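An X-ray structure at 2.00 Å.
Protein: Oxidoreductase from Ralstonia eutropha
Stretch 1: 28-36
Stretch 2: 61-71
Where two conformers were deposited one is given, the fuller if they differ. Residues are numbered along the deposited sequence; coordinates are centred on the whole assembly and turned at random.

Stretch 1 (28-36) VITLPEPDR
Stretch 2 (61-71) PLKQLSELLWA

How do the two backbones lie against each other? Residues 28-30 form a strand, and from Leu31 through Asp35 the chain stays extended without regular structure, phi/psi near -72/159 at Pro32 and -73/148 at Pro34. Pro61 is the N-cap of a helix running from Leu62 past Ala71, with phi/psi near -60/-45. Both chains advance in the same sense: CA of Leu31 lies 5.5 Å from CA of Ser66, and CA of Pro34 lies 5.4 Å from CA of Glu67.

Which apolar side chains meet? The CA-to-CB bond of Leu62 (t, chi2 p) points toward stretch 28-36, and its CD1 lies 4.2 Å from Ile29 CG2 and 4.0 Å from Leu31 CD2, while its CG packs 3.7 Å from Pro32 CD. Leu31 (m, chi2 t) also reaches further along the helix: its CD1 is 4.0 Å from Leu69 CD1, and its CD2 is 4.4 Å from Leu65 CD2.

What does the tryptophan offer the loop? Trp70 (t, chi2 83°) presents a ring face to Pro34, whose ring is C-gamma endo. Pro34 CG sits 3.8 Å from the centroid of the five-membered ring of Trp70, 14° off its normal, so a CH-pi contact forms, with the CG methylene lying over the pi face.

Where do polar groups join the stretches? Ser66 (chi1 170°, t) donates from OG to Pro32 O at 2.6 Å, a short bond; the helix spends its own NH and CO groups largely within itself, so a side-chain hydroxyl supplies the donor for the loop carbonyl. Further along, Asp35 N makes a weak hydrogen bond of 3.5 Å to Glu67 OE2. That carboxylate oxygen is shared: one helical turn earlier, the extended Lys63 (t, t, t, then m) brings NZ to 3.0 Å from Glu67 OE2 in a salt bridge.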

# COMPACT_ATOMS: atom_id res chain seq x y z
N VAL A 28 6.33 -27.46 7.98
CA VAL A 28 5.63 -26.36 8.62
C VAL A 28 6.55 -25.67 9.62
O VAL A 28 7.23 -26.34 10.38
CB VAL A 28 4.38 -26.85 9.40
CG1 VAL A 28 3.67 -25.69 10.11
CG2 VAL A 28 3.43 -27.56 8.48
N ILE A 29 6.59 -24.33 9.59
CA ILE A 29 7.28 -23.55 10.61
C ILE A 29 6.17 -22.82 11.40
O ILE A 29 5.43 -22.04 10.81
CB ILE A 29 8.30 -22.54 10.05
CG1 ILE A 29 9.38 -23.25 9.23
CG2 ILE A 29 8.96 -21.77 11.20
CD1 ILE A 29 10.33 -22.31 8.52
N THR A 30 6.04 -23.15 12.69
CA THR A 30 5.05 -22.49 13.56
C THR A 30 5.70 -21.19 14.04
O THR A 30 6.90 -21.14 14.32
CB THR A 30 4.63 -23.37 14.74
OG1 THR A 30 5.81 -23.84 15.42
CG2 THR A 30 3.82 -24.57 14.26
N LEU A 31 4.91 -20.14 14.08
CA LEU A 31 5.38 -18.82 14.47
C LEU A 31 4.79 -18.44 15.83
O LEU A 31 3.63 -18.78 16.10
CB LEU A 31 4.93 -17.81 13.42
CG LEU A 31 5.41 -18.03 11.99
CD1 LEU A 31 4.62 -17.17 11.05
CD2 LEU A 31 6.93 -17.73 11.87
N PRO A 32 5.55 -17.71 16.67
CA PRO A 32 5.00 -17.30 17.97
C PRO A 32 3.95 -16.22 17.81
O PRO A 32 3.91 -15.54 16.76
CB PRO A 32 6.23 -16.79 18.73
CG PRO A 32 7.13 -16.32 17.66
CD PRO A 32 6.96 -17.29 16.55
N GLU A 33 3.08 -16.08 18.81
CA GLU A 33 2.01 -15.07 18.77
C GLU A 33 2.60 -13.68 18.65
O GLU A 33 3.52 -13.36 19.38
CB GLU A 33 1.10 -15.09 20.01
CG GLU A 33 0.08 -16.18 19.98
CD GLU A 33 -1.04 -15.97 20.99
OE1 GLU A 33 -0.73 -15.91 22.22
OE2 GLU A 33 -2.23 -15.89 20.54
N PRO A 34 2.06 -12.84 17.75
CA PRO A 34 2.58 -11.47 17.63
C PRO A 34 2.18 -10.55 18.83
O PRO A 34 1.13 -10.78 19.43
CB PRO A 34 1.97 -11.00 16.31
CG PRO A 34 0.68 -11.72 16.22
CD PRO A 34 0.91 -13.06 16.87
N ASP A 35 3.05 -9.58 19.17
CA ASP A 35 2.76 -8.62 20.26
C ASP A 35 1.67 -7.64 19.78
O ASP A 35 1.54 -7.37 18.61
CB ASP A 35 4.01 -7.83 20.73
CG ASP A 35 3.79 -7.11 22.06
OD1 ASP A 35 4.30 -5.99 22.26
OD2 ASP A 35 3.08 -7.65 22.92
N ARG A 36 0.91 -7.12 20.73
CA ARG A 36 -0.22 -6.23 20.44
C ARG A 36 -0.14 -4.82 20.99
O ARG A 36 -0.61 -3.88 20.35
CB ARG A 36 -1.56 -6.94 20.84
CG ARG A 36 -1.44 -8.30 21.62
CD ARG A 36 -2.80 -8.94 21.96
NE ARG A 36 -3.55 -9.60 20.88
CZ ARG A 36 -4.75 -10.19 21.05
NH1 ARG A 36 -5.35 -10.22 22.25
NH2 ARG A 36 -5.36 -10.77 20.02
N PRO A 61 15.37 -13.00 13.78
CA PRO A 61 14.93 -13.96 14.79
C PRO A 61 13.47 -14.33 14.52
O PRO A 61 12.73 -13.56 13.86
CB PRO A 61 15.08 -13.22 16.12
CG PRO A 61 15.38 -11.80 15.78
CD PRO A 61 15.77 -11.71 14.35
N LEU A 62 13.06 -15.49 15.02
CA LEU A 62 11.70 -15.99 14.80
C LEU A 62 10.62 -14.99 15.20
O LEU A 62 9.61 -14.88 14.50
CB LEU A 62 11.50 -17.34 15.51
CG LEU A 62 10.29 -18.18 15.13
CD1 LEU A 62 10.35 -18.62 13.66
CD2 LEU A 62 10.25 -19.39 16.06
N LYS A 63 10.84 -14.25 16.29
CA LYS A 63 9.91 -13.20 16.75
C LYS A 63 9.69 -12.13 15.68
O LYS A 63 8.56 -11.71 15.46
CB LYS A 63 10.40 -12.53 18.05
CG LYS A 63 9.41 -11.49 18.71
CD LYS A 63 10.04 -10.86 19.98
CE LYS A 63 9.15 -9.79 20.66
NZ LYS A 63 8.77 -8.66 19.77
N GLN A 64 10.77 -11.70 15.03
CA GLN A 64 10.69 -10.70 13.99
C GLN A 64 10.07 -11.25 12.73
O GLN A 64 9.26 -10.57 12.12
CB GLN A 64 12.03 -10.04 13.69
CG GLN A 64 12.48 -9.05 14.74
CD GLN A 64 13.70 -8.24 14.31
OE1 GLN A 64 14.41 -8.61 13.36
NE2 GLN A 64 13.97 -7.14 15.02
N LEU A 65 10.44 -12.47 12.32
CA LEU A 65 9.78 -13.08 11.14
C LEU A 65 8.26 -13.13 11.35
O LEU A 65 7.48 -12.79 10.46
CB LEU A 65 10.33 -14.47 10.88
CG LEU A 65 9.82 -15.26 9.67
CD1 LEU A 65 10.01 -14.47 8.36
CD2 LEU A 65 10.53 -16.64 9.65
N SER A 66 7.86 -13.52 12.56
CA SER A 66 6.45 -13.63 12.93
C SER A 66 5.71 -12.31 12.83
O SER A 66 4.67 -12.23 12.19
CB SER A 66 6.33 -14.17 14.35
OG SER A 66 5.01 -14.08 14.85
N GLU A 67 6.26 -11.28 13.49
CA GLU A 67 5.64 -9.96 13.49
C GLU A 67 5.56 -9.30 12.09
O GLU A 67 4.56 -8.69 11.76
CB GLU A 67 6.30 -9.05 14.53
CG GLU A 67 6.05 -9.52 15.96
CD GLU A 67 6.71 -8.67 17.02
OE1 GLU A 67 7.65 -7.90 16.68
OE2 GLU A 67 6.28 -8.75 18.19
N LEU A 68 6.59 -9.50 11.29
CA LEU A 68 6.66 -9.01 9.89
C LEU A 68 5.54 -9.61 9.05
O LEU A 68 4.79 -8.88 8.34
CB LEU A 68 8.02 -9.41 9.25
CG LEU A 68 8.23 -9.20 7.75
CD1 LEU A 68 8.17 -7.68 7.41
CD2 LEU A 68 9.54 -9.88 7.29
N LEU A 69 5.45 -10.95 9.11
CA LEU A 69 4.42 -11.67 8.39
C LEU A 69 3.02 -11.25 8.86
O LEU A 69 2.18 -11.02 8.04
CB LEU A 69 4.62 -13.20 8.44
CG LEU A 69 5.82 -13.69 7.62
CD1 LEU A 69 6.11 -15.12 7.96
CD2 LEU A 69 5.58 -13.55 6.11
N TRP A 70 2.82 -11.14 10.18
CA TRP A 70 1.54 -10.68 10.73
C TRP A 70 1.21 -9.23 10.28
O TRP A 70 0.05 -8.93 9.93
CB TRP A 70 1.52 -10.81 12.24
CG TRP A 70 0.23 -10.39 12.81
CD1 TRP A 70 -0.91 -11.14 12.91
CD2 TRP A 70 -0.08 -9.11 13.31
NE1 TRP A 70 -1.92 -10.38 13.45
CE2 TRP A 70 -1.44 -9.12 13.70
CE3 TRP A 70 0.67 -7.93 13.46
CZ2 TRP A 70 -2.07 -8.01 14.26
CZ3 TRP A 70 0.04 -6.81 14.03
CH2 TRP A 70 -1.31 -6.87 14.43
N ALA A 71 2.21 -8.34 10.35
CA ALA A 71 2.08 -6.96 9.90
C ALA A 71 1.59 -6.97 8.45
O ALA A 71 0.52 -6.40 8.15
CB ALA A 71 3.40 -6.16 10.06